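Local coordinates for MutT/nudix family protein (Streptococcus pneumoniae, PDB 4HFQ) that hydrolyses UDP-linked diphosphate compounds, among them precursors of peptidoglycan biosynthesis, as a diphosphatase of the Nudix family, at residues F131-F136 and S140-K145; K8-M13 and E42-A47; M70-W75 and L111-E116. All coordinates share one frame; numbering follows the deposited sequence. Where two conformers were deposited one is given.

Contact 1. Residues F131-F136 and S140-K145; sequences FDTNRF and SKQYTK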
loop_
_atom_site.group_PDB
_atom_site.type_symbol
_atom_site.label_atom_id
_atom_site.label_comp_id
_atom_site.label_asym_id
_atom_site.label_seq_id
_atom_site.Cartn_x
_atom_site.Cartn_y
_atom_site.Cartn_z
ATOM N N PHE A 131 0.791 -8.981 1.962
ATOM C CA PHE A 131 1.239 -8.555 3.293
ATOM C C PHE A 131 1.416 -7.039 3.388
ATOM O O PHE A 131 1.861 -6.382 2.437
ATOM C CB PHE A 131 2.599 -9.183 3.641
ATOM C CG PHE A 131 2.589 -10.679 3.810
ATOM C CD1 PHE A 131 1.856 -11.280 4.819
ATOM C CD2 PHE A 131 3.363 -11.474 2.978
ATOM C CE1 PHE A 131 1.896 -12.664 4.998
ATOM C CE2 PHE A 131 3.404 -12.855 3.149
ATOM C CZ PHE A 131 2.667 -13.444 4.159
ATOM N N ASP A 132 1.127 -6.515 4.571
ATOM C CA ASP A 132 1.419 -5.121 4.919
ATOM C C ASP A 132 2.791 -5.088 5.579
ATOM O O ASP A 132 2.958 -5.628 6.694
ATOM C CB ASP A 132 0.340 -4.609 5.882
ATOM C CG ASP A 132 0.549 -3.171 6.321
ATOM O OD1 ASP A 132 1.456 -2.471 5.829
ATOM O OD2 ASP A 132 -0.235 -2.769 7.196
ATOM N N THR A 133 3.770 -4.430 4.953
ATOM C CA THR A 133 5.101 -4.372 5.592
ATOM C C THR A 133 5.099 -3.636 6.915
ATOM O O THR A 133 5.954 -3.889 7.771
ATOM C CB THR A 133 6.193 -3.787 4.687
ATOM O OG1 THR A 133 5.827 -2.448 4.307
ATOM C CG2 THR A 133 6.412 -4.640 3.456
ATOM N N ASN A 134 4.134 -2.749 7.126
ATOM C CA ASN A 134 4.067 -2.073 8.429
ATOM C C ASN A 134 3.793 -3.051 9.549
ATOM O O ASN A 134 4.195 -2.801 10.688
ATOM C CB ASN A 134 3.025 -0.949 8.439
ATOM C CG ASN A 134 3.562 0.357 7.905
ATOM O OD1 ASN A 134 4.571 0.422 7.218
ATOM N ND2 ASN A 134 2.839 1.440 8.200
ATOM N N ARG A 135 3.130 -4.164 9.234
ATOM C CA ARG A 135 2.868 -5.218 10.222
ATOM C C ARG A 135 4.068 -6.130 10.445
ATOM O O ARG A 135 4.428 -6.413 11.595
ATOM C CB ARG A 135 1.645 -6.042 9.800
ATOM C CG ARG A 135 1.369 -7.256 10.695
ATOM C CD ARG A 135 0.038 -7.903 10.333
ATOM N NE ARG A 135 -1.093 -7.020 10.605
ATOM C CZ ARG A 135 -1.719 -6.943 11.773
ATOM N NH1 ARG A 135 -1.336 -7.705 12.789
ATOM N NH2 ARG A 135 -2.720 -6.094 11.943
ATOM N N PHE A 136 4.696 -6.575 9.365
ATOM C CA PHE A 136 5.685 -7.661 9.461
ATOM C C PHE A 136 7.130 -7.215 9.447
ATOM O O PHE A 136 7.992 -7.940 9.934
ATOM C CB PHE A 136 5.478 -8.667 8.331
ATOM C CG PHE A 136 4.251 -9.499 8.498
ATOM C CD1 PHE A 136 4.282 -10.660 9.281
ATOM C CD2 PHE A 136 3.057 -9.129 7.887
ATOM C CE1 PHE A 136 3.140 -11.426 9.441
ATOM C CE2 PHE A 136 1.917 -9.885 8.060
ATOM C CZ PHE A 136 1.951 -11.044 8.828
ATOM N N SER A 140 10.793 2.570 6.430
ATOM C CA SER A 140 10.431 3.964 6.135
ATOM C C SER A 140 9.246 4.052 5.173
ATOM O O SER A 140 8.348 4.894 5.376
ATOM C CB SER A 140 11.631 4.745 5.620
ATOM O OG SER A 140 12.183 4.162 4.471
ATOM N N LYS A 141 9.215 3.176 4.165
ATOM C CA LYS A 141 8.081 3.127 3.253
ATOM C C LYS A 141 7.181 1.973 3.606
ATOM O O LYS A 141 7.647 0.888 3.959
ATOM C CB LYS A 141 8.522 2.981 1.793
ATOM C CG LYS A 141 9.284 4.174 1.216
ATOM C CD LYS A 141 8.432 5.436 1.174
ATOM C CE LYS A 141 9.083 6.587 0.404
ATOM N NZ LYS A 141 10.264 7.182 1.109
ATOM N N GLN A 142 5.874 2.192 3.456
ATOM C CA GLN A 142 4.898 1.106 3.527
ATOM C C GLN A 142 4.717 0.465 2.160
ATOM O O GLN A 142 4.486 1.164 1.175
ATOM C CB GLN A 142 3.569 1.644 4.036
ATOM C CG GLN A 142 2.517 0.560 4.224
ATOM C CD GLN A 142 1.223 1.093 4.762
ATOM O OE1 GLN A 142 0.871 2.236 4.471
ATOM N NE2 GLN A 142 0.508 0.294 5.558
ATOM N N TYR A 143 4.813 -0.867 2.107
ATOM C CA TYR A 143 4.562 -1.646 0.905
ATOM C C TYR A 143 3.382 -2.577 1.076
ATOM O O TYR A 143 3.126 -3.101 2.161
ATOM C CB TYR A 143 5.774 -2.515 0.538
ATOM C CG TYR A 143 6.979 -1.738 0.073
ATOM C CD1 TYR A 143 7.868 -1.175 0.982
ATOM C CD2 TYR A 143 7.254 -1.590 -1.284
ATOM C CE1 TYR A 143 8.978 -0.453 0.547
ATOM C CE2 TYR A 143 8.365 -0.882 -1.729
ATOM C CZ TYR A 143 9.224 -0.320 -0.804
ATOM O OH TYR A 143 10.318 0.398 -1.267
ATOM N N THR A 144 2.656 -2.770 -0.026
ATOM C CA THR A 144 1.808 -3.958 -0.209
ATOM C C THR A 144 2.677 -5.017 -0.883
ATOM O O THR A 144 3.094 -4.860 -2.035
ATOM C CB THR A 144 0.570 -3.668 -1.088
ATOM O OG1 THR A 144 0.998 -3.203 -2.370
ATOM C CG2 THR A 144 -0.316 -2.586 -0.443
ATOM N N LYS A 145 2.939 -6.088 -0.141
ATOM C CA LYS A 145 3.860 -7.118 -0.586
ATOM C C LYS A 145 3.054 -8.308 -1.114
ATOM O O LYS A 145 2.455 -9.070 -0.346
ATOM C CB LYS A 145 4.777 -7.487 0.582
ATOM C CG LYS A 145 5.753 -8.639 0.288
ATOM C CD LYS A 145 6.638 -8.913 1.516
ATOM C CE LYS A 145 7.632 -7.800 1.817
ATOM N NZ LYS A 145 8.737 -7.691 0.817
HETATM O O HOH W 1 0.521 -2.275 3.035
HETATM O O HOH W 2 6.785 -0.660 6.118
#
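The side-chain hydroxyl of Thr133 is rotated between its own backbone N and carbonyl carbon (chi1 59°), which aims OG1 at the peptide N-H of Tyr143. On the partner segment, Gln142 swings CG away from its backbone N (chi1 -176°) and runs extended beyond it, carrying the amide to Asp132. Thr133 OG1 accepts from Tyr143 N at 2.9 Å, and Gln142 NE2 donates to Asp132 OD1 at 2.9 Å. The Gln142 bond lies in the amide plane but meets OD1 on the syn side, tilted from the carboxylate plane. OD1 takes a second donor, Asn134 N at 3.0 Å, from the opposite face; this is the N-cap bond of helix 133-136, so one oxygen serves both the helix start and the neighbouring segment. The amides of Asn134 and Gln142 stack with planes 14° apart, while Thr133 CG2 rests on Tyr143 CB at 3.7 Å. The end of strand 120-132 and the start of strand 143-153 form an antiparallel connection whose link includes helix 133-136. Phe131 and Lys145 are its hydrogen-bonded pair, N to O and O to N, each 2.8 Å, and Thr133 N reaches Tyr143 O at 3.2 Å. Polar ends have further partners: hydrogen bonds from Asn134 ND2 to Gln11 and from Gly103 N of the second subunit to Gln142 OE1, and a salt bridge from Lys145 NZ to Asp71. Phe131 lies against helix 184-194, and the backbone of Thr144 bonds to Leu69 and Asp71 of strand 69-78.

Contact 2. Residues K8-M13 and E42-A47; sequences KYLQRM and EMLNQA. With EDO (1,2-ethanediol), chain J.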
loop_
_atom_site.group_PDB
_atom_site.type_symbol
_atom_site.label_atom_id
_atom_site.label_comp_id
_atom_site.label_asym_id
_atom_site.label_seq_id
_atom_site.Cartn_x
_atom_site.Cartn_y
_atom_site.Cartn_z
ATOM N N LYS A 8 5.884 5.034 12.375
ATOM C CA LYS A 8 4.564 5.063 11.774
ATOM C C LYS A 8 3.978 6.484 11.745
ATOM O O LYS A 8 3.354 6.878 10.756
ATOM C CB LYS A 8 3.630 4.094 12.475
ATOM C CG LYS A 8 3.959 2.621 12.206
ATOM C CD LYS A 8 3.105 1.754 13.129
ATOM C CE LYS A 8 3.531 0.300 13.185
ATOM N NZ LYS A 8 2.635 -0.411 14.131
ATOM N N TYR A 9 4.160 7.258 12.820
ATOM C CA TYR A 9 3.689 8.655 12.838
ATOM C C TYR A 9 4.392 9.464 11.773
ATOM O O TYR A 9 3.721 10.200 11.034
ATOM C CB TYR A 9 3.954 9.303 14.205
ATOM C CG TYR A 9 2.957 8.972 15.292
ATOM C CD1 TYR A 9 1.606 9.261 15.134
ATOM C CD2 TYR A 9 3.367 8.373 16.484
ATOM C CE1 TYR A 9 0.684 8.967 16.118
ATOM C CE2 TYR A 9 2.453 8.073 17.482
ATOM C CZ TYR A 9 1.117 8.355 17.291
ATOM O OH TYR A 9 0.162 8.062 18.251
ATOM N N LEU A 10 5.717 9.341 11.678
ATOM C CA LEU A 10 6.455 10.089 10.667
ATOM C C LEU A 10 5.992 9.735 9.250
ATOM O O LEU A 10 5.743 10.613 8.408
ATOM C CB LEU A 10 7.962 9.862 10.831
ATOM C CG LEU A 10 8.916 10.505 9.824
ATOM C CD1 LEU A 10 8.939 12.010 9.979
ATOM C CD2 LEU A 10 10.331 9.940 9.933
ATOM N N GLN A 11 5.895 8.439 8.998
ATOM C CA GLN A 11 5.512 7.933 7.699
ATOM C C GLN A 11 4.130 8.509 7.317
ATOM O O GLN A 11 3.925 8.991 6.191
ATOM C CB GLN A 11 5.525 6.418 7.815
ATOM C CG GLN A 11 5.306 5.661 6.540
ATOM C CD GLN A 11 4.935 4.231 6.874
ATOM O OE1 GLN A 11 3.801 3.942 7.246
ATOM N NE2 GLN A 11 5.927 3.320 6.773
ATOM N N ARG A 12 3.197 8.516 8.252
ATOM C CA ARG A 12 1.855 9.012 8.000
ATOM C C ARG A 12 1.827 10.527 7.759
ATOM O O ARG A 12 1.158 11.021 6.834
ATOM C CB ARG A 12 0.919 8.612 9.150
ATOM C CG ARG A 12 -0.502 9.078 8.962
ATOM C CD ARG A 12 -1.187 8.417 7.776
ATOM N NE ARG A 12 -2.513 8.990 7.589
ATOM C CZ ARG A 12 -3.106 9.161 6.413
ATOM N NH1 ARG A 12 -2.538 8.752 5.264
ATOM N NH2 ARG A 12 -4.292 9.757 6.383
ATOM N N MET A 13 2.565 11.276 8.576
ATOM C CA MET A 13 2.585 12.730 8.401
ATOM C C MET A 13 3.242 13.156 7.099
ATOM O O MET A 13 2.770 14.110 6.449
ATOM C CB MET A 13 3.276 13.384 9.588
ATOM C CG MET A 13 2.443 13.259 10.843
ATOM S SD MET A 13 2.935 14.322 12.205
ATOM C CE MET A 13 4.482 13.545 12.617
ATOM N N GLU A 42 13.576 18.234 9.604
ATOM C CA GLU A 42 14.421 18.619 10.738
ATOM C C GLU A 42 14.285 17.614 11.862
ATOM O O GLU A 42 15.272 17.211 12.476
ATOM C CB GLU A 42 14.054 20.012 11.239
ATOM C CG GLU A 42 14.448 21.122 10.288
ATOM C CD GLU A 42 13.782 22.448 10.595
ATOM O OE1 GLU A 42 13.325 22.660 11.743
ATOM O OE2 GLU A 42 13.729 23.292 9.676
ATOM N N MET A 43 13.060 17.183 12.122
ATOM C CA MET A 43 12.804 16.243 13.191
ATOM C C MET A 43 13.429 14.884 12.888
ATOM O O MET A 43 14.046 14.280 13.766
ATOM C CB MET A 43 11.300 16.118 13.446
ATOM C CG MET A 43 10.978 15.129 14.557
ATOM S SD MET A 43 9.238 15.087 14.914
ATOM C CE MET A 43 8.690 14.163 13.522
ATOM N N LEU A 44 13.294 14.418 11.653
ATOM C CA LEU A 44 13.917 13.164 11.254
ATOM C C LEU A 44 15.437 13.211 11.402
ATOM O O LEU A 44 16.045 12.238 11.878
ATOM C CB LEU A 44 13.514 12.798 9.829
ATOM C CG LEU A 44 14.324 11.613 9.291
ATOM C CD1 LEU A 44 14.070 10.369 10.134
ATOM C CD2 LEU A 44 14.037 11.370 7.817
ATOM N N ASN A 45 16.044 14.317 10.992
ATOM C CA ASN A 45 17.479 14.476 11.149
ATOM C C ASN A 45 17.888 14.274 12.606
ATOM O O ASN A 45 18.832 13.530 12.900
ATOM C CB ASN A 45 17.916 15.848 10.644
ATOM C CG ASN A 45 19.406 15.936 10.438
ATOM O OD1 ASN A 45 20.024 15.008 9.920
ATOM N ND2 ASN A 45 19.992 17.053 10.835
ATOM N N GLN A 46 17.157 14.906 13.518
ATOM C CA GLN A 46 17.494 14.872 14.938
ATOM C C GLN A 46 17.133 13.554 15.604
ATOM O O GLN A 46 17.781 13.136 16.559
ATOM C CB GLN A 46 16.836 16.040 15.687
ATOM C CG GLN A 46 17.558 16.439 16.972
ATOM C CD GLN A 46 19.005 16.850 16.734
ATOM O OE1 GLN A 46 19.336 17.426 15.697
ATOM N NE2 GLN A 46 19.875 16.550 17.701
ATOM N N ALA A 47 16.104 12.886 15.100
ATOM C CA ALA A 47 15.590 11.691 15.764
ATOM C C ALA A 47 16.317 10.415 15.352
ATOM O O ALA A 47 16.129 9.375 15.978
ATOM C CB ALA A 47 14.096 11.542 15.510
HETATM C C1 EDO J . -0.330 -2.987 11.497
HETATM O O1 EDO J . -1.366 -2.468 12.343
HETATM C C2 EDO J . 0.812 -1.984 11.368
HETATM O O2 EDO J . 0.569 -0.781 12.108
#
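Leu10 and Leu44 meet in the antiparallel helical hairpin at the N terminus, where helix 3-23 turns back through helix 27-47. The short segments run 158° apart and their axes come no nearer than 11.9 Å, a wide spacing, bridged by the terminal methyls of leucine and methionine side chains; no hydrogen bond joins them. The tightest point is methyl against methyl, Leu10 CD2 to Leu44 CD1 at 3.8 Å, the two side chains crossing at about a right angle. Beside it the packing relaxes: Met43 bends at its last torsion (chi3 76°) and brings CE to Leu10 CD1 at 4.2 Å and to Met13 CE at 4.3 Å. Leu40 of helix 27-47 also touches Leu10 and Met13, and Phe6 touches Met43, adding to this apolar seam. The seam borders the dimer: Met43 of the second subunit packs on Met13, and Tyr9 OH bonds to Glu42 and Gln46 of that subunit. By contrast, Glu42, Asn45 and Gln46 are exposed and do not meet helix 3-23 of their own chain, and the extended side chain of Lys8 leads to an ethanediol, probably from the crystallisation liquor, whose O2 accepts from Lys8 NZ at 2.9 Å.

Contact 3. Residues M70-W75 and L111-E116; sequences MDVRAW and LKEIEE. With SO4 (sulfate ion), chain F; SO4 (sulfate ion), chain H.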
loop_
_atom_site.group_PDB
_atom_site.type_symbol
_atom_site.label_atom_id
_atom_site.label_comp_id
_atom_site.label_asym_id
_atom_site.label_seq_id
_atom_site.Cartn_x
_atom_site.Cartn_y
_atom_site.Cartn_z
ATOM N N MET A 70 4.301 -0.881 -4.239
ATOM C CA MET A 70 4.284 -2.293 -4.631
ATOM C C MET A 70 5.616 -2.986 -4.381
ATOM O O MET A 70 6.681 -2.475 -4.747
ATOM C CB MET A 70 3.918 -2.446 -6.118
ATOM C CG MET A 70 3.991 -3.883 -6.645
ATOM S SD MET A 70 3.488 -4.048 -8.372
ATOM C CE MET A 70 2.479 -2.566 -8.442
ATOM N N ASP A 71 5.540 -4.144 -3.734
ATOM C CA ASP A 71 6.645 -5.110 -3.719
ATOM C C ASP A 71 6.058 -6.436 -4.164
ATOM O O ASP A 71 4.927 -6.799 -3.791
ATOM C CB ASP A 71 7.249 -5.226 -2.310
ATOM C CG ASP A 71 8.394 -6.204 -2.233
ATOM O OD1 ASP A 71 9.529 -5.817 -2.532
ATOM O OD2 ASP A 71 8.167 -7.375 -1.851
ATOM N N VAL A 72 6.800 -7.135 -5.015
ATOM C CA VAL A 72 6.370 -8.467 -5.503
ATOM C C VAL A 72 7.387 -9.523 -5.126
ATOM O O VAL A 72 8.593 -9.260 -5.125
ATOM C CB VAL A 72 6.084 -8.495 -7.036
ATOM C CG1 VAL A 72 4.918 -7.575 -7.369
ATOM C CG2 VAL A 72 7.322 -8.143 -7.870
ATOM N N ARG A 73 6.892 -10.713 -4.792
ATOM C CA ARG A 73 7.745 -11.828 -4.388
ATOM C C ARG A 73 7.222 -13.103 -5.008
ATOM O O ARG A 73 6.014 -13.245 -5.249
ATOM C CB ARG A 73 7.791 -12.012 -2.870
ATOM C CG ARG A 73 8.374 -10.837 -2.096
ATOM C CD ARG A 73 9.866 -10.715 -2.335
ATOM N NE ARG A 73 10.298 -9.321 -2.190
ATOM C CZ ARG A 73 11.550 -8.905 -2.322
ATOM N NH1 ARG A 73 12.537 -9.774 -2.535
ATOM N NH2 ARG A 73 11.835 -7.620 -2.213
ATOM N N ALA A 74 8.150 -14.036 -5.253
ATOM C CA ALA A 74 7.836 -15.340 -5.831
ATOM C C ALA A 74 8.045 -16.454 -4.810
ATOM O O ALA A 74 9.096 -16.544 -4.186
ATOM C CB ALA A 74 8.717 -15.599 -7.043
ATOM N N TRP A 75 7.031 -17.303 -4.706
ATOM C CA TRP A 75 7.055 -18.508 -3.885
ATOM C C TRP A 75 7.135 -19.701 -4.808
ATOM O O TRP A 75 6.176 -20.035 -5.488
ATOM C CB TRP A 75 5.799 -18.540 -3.043
ATOM C CG TRP A 75 5.648 -19.752 -2.179
ATOM C CD1 TRP A 75 4.987 -20.942 -2.470
ATOM C CD2 TRP A 75 6.155 -19.899 -0.815
ATOM N NE1 TRP A 75 5.034 -21.785 -1.381
ATOM C CE2 TRP A 75 5.730 -21.222 -0.361
ATOM C CE3 TRP A 75 6.893 -19.085 0.050
ATOM C CZ2 TRP A 75 6.051 -21.698 0.901
ATOM C CZ3 TRP A 75 7.201 -19.581 1.317
ATOM C CH2 TRP A 75 6.770 -20.854 1.733
ATOM N N LEU A 111 7.238 -12.018 -12.923
ATOM C CA LEU A 111 7.904 -12.861 -13.916
ATOM C C LEU A 111 9.211 -12.239 -14.391
ATOM O O LEU A 111 10.210 -12.958 -14.579
ATOM C CB LEU A 111 6.984 -13.147 -15.101
ATOM C CG LEU A 111 5.780 -13.998 -14.694
ATOM C CD1 LEU A 111 4.827 -14.175 -15.871
ATOM C CD2 LEU A 111 6.213 -15.352 -14.130
ATOM N N LYS A 112 9.216 -10.928 -14.596
ATOM C CA LYS A 112 10.418 -10.212 -15.011
ATOM C C LYS A 112 11.506 -10.372 -13.950
ATOM O O LYS A 112 12.658 -10.724 -14.268
ATOM C CB LYS A 112 10.094 -8.732 -15.266
ATOM C CG LYS A 112 11.299 -7.866 -15.617
ATOM C CD LYS A 112 10.845 -6.444 -15.931
ATOM C CE LYS A 112 11.983 -5.567 -16.429
ATOM N NZ LYS A 112 12.838 -5.149 -15.298
ATOM N N GLU A 113 11.150 -10.174 -12.688
ATOM C CA GLU A 113 12.125 -10.259 -11.608
ATOM C C GLU A 113 12.611 -11.682 -11.393
ATOM O O GLU A 113 13.809 -11.890 -11.185
ATOM C CB GLU A 113 11.609 -9.579 -10.344
ATOM C CG GLU A 113 11.369 -8.117 -10.690
ATOM C CD GLU A 113 10.755 -7.283 -9.602
ATOM O OE1 GLU A 113 10.636 -7.765 -8.471
ATOM O OE2 GLU A 113 10.396 -6.123 -9.894
ATOM N N ILE A 114 11.730 -12.671 -11.511
ATOM C CA ILE A 114 12.185 -14.072 -11.467
ATOM C C ILE A 114 13.239 -14.329 -12.561
ATOM O O ILE A 114 14.298 -14.914 -12.295
ATOM C CB ILE A 114 11.029 -15.053 -11.638
ATOM C CG1 ILE A 114 10.108 -15.038 -10.410
ATOM C CG2 ILE A 114 11.572 -16.478 -11.867
ATOM C CD1 ILE A 114 8.775 -15.701 -10.695
ATOM N N GLU A 115 12.980 -13.885 -13.785
ATOM C CA GLU A 115 13.930 -14.185 -14.867
ATOM C C GLU A 115 15.259 -13.475 -14.633
ATOM O O GLU A 115 16.331 -14.075 -14.800
ATOM C CB GLU A 115 13.360 -13.821 -16.241
ATOM C CG GLU A 115 14.221 -14.342 -17.397
ATOM C CD GLU A 115 13.544 -14.238 -18.753
ATOM O OE1 GLU A 115 12.408 -13.751 -18.827
ATOM O OE2 GLU A 115 14.159 -14.633 -19.765
ATOM N N GLU A 116 15.204 -12.207 -14.243
ATOM C CA GLU A 116 16.404 -11.403 -14.037
ATOM C C GLU A 116 17.264 -11.923 -12.902
ATOM O O GLU A 116 18.495 -11.910 -12.990
ATOM C CB GLU A 116 16.036 -9.931 -13.794
ATOM C CG GLU A 116 15.483 -9.238 -15.028
ATOM C CD GLU A 116 14.944 -7.841 -14.763
ATOM O OE1 GLU A 116 14.672 -7.479 -13.601
ATOM O OE2 GLU A 116 14.789 -7.100 -15.749
HETATM S S SO4 F . 16.104 -9.618 -4.041
HETATM O O1 SO4 F . 17.565 -9.475 -3.813
HETATM O O2 SO4 F . 15.694 -8.639 -5.076
HETATM O O3 SO4 F . 15.790 -10.988 -4.493
HETATM O O4 SO4 F . 15.360 -9.359 -2.789
HETATM S S SO4 H . 12.876 -1.975 -17.830
HETATM O O1 SO4 H . 13.420 -0.607 -17.694
HETATM O O2 SO4 H . 13.937 -2.961 -17.489
HETATM O O3 SO4 H . 11.743 -2.118 -16.894
HETATM O O4 SO4 H . 12.446 -2.203 -19.221
#
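The Nudix helix, whose Lys112-Glu113-Ile114 and following glutamates resemble the REUXEE core of the family signature with lysine at the arginine position, packs here on the strand carrying Val72 and Ala74. In Nudix enzymes glutamates of this helix generally bind the divalent metal. The side chains alternate along the strand: Val72 and Ala74 point toward the helix, Asp71 and Arg73 away from it. Ala74 CB sits against the end of Ile114, 3.7 Å from CD1, an apolar contact in which the small alanine admits the longer chain. Two residues earlier on the strand, Val72 CG2 approaches Glu113 OE1 at 3.4 Å, the side chains crossing at about a right angle. Glu113 keeps CG beside its backbone N (chi1 -61°) and then extends, which carries its carboxylate to the strand, yet no hydrogen bond spans the two segments.

The salt bridges here run within each segment, with further partners outside. Arg73 holds Asp71 in a side-on salt bridge, NE to OD2 and NH2 to OD1, both at 2.9 Å and both on syn lone pairs. Arg73 NH1 donates to Leu95 O and to O4 of a sulfate, probably from the crystallisation liquor, at 2.9 Å in the guanidinium plane. On the helix, Lys112 NZ forms a salt bridge with Glu116 OE2 at 2.8 Å. Ile110 extends the apolar contact to Val72 and Ala74, and Ile114 also reaches Ala122 of strand 120-132 and Cys150 of strand 143-153. Strand 69-78 lies between strands 93-99 and 143-153, while Trp75 meets helix 184-194.

From the N terminus, contact 2 comes first, closing the helical hairpin with 28 residues between its segments. Contact 3 then spans 35 residues, from strand 69-78 through two further strands to helix 106-118, and contact 1 last closes a loop of three residues. The three are in series; none nests in or crosses another. Contacts 1 and 3 share the sheet, where Thr144 O lies 3.1 Å from Asp71 N, a probable hydrogen bond. Gln11 ties contact 2 to contact 1, its NE2 3.2 Å from Ser140 O, also a probable hydrogen bond, so the N-terminal helices touch the Nudix domain there. Contacts 2 and 3 do not touch, their centres being about 31 Å apart.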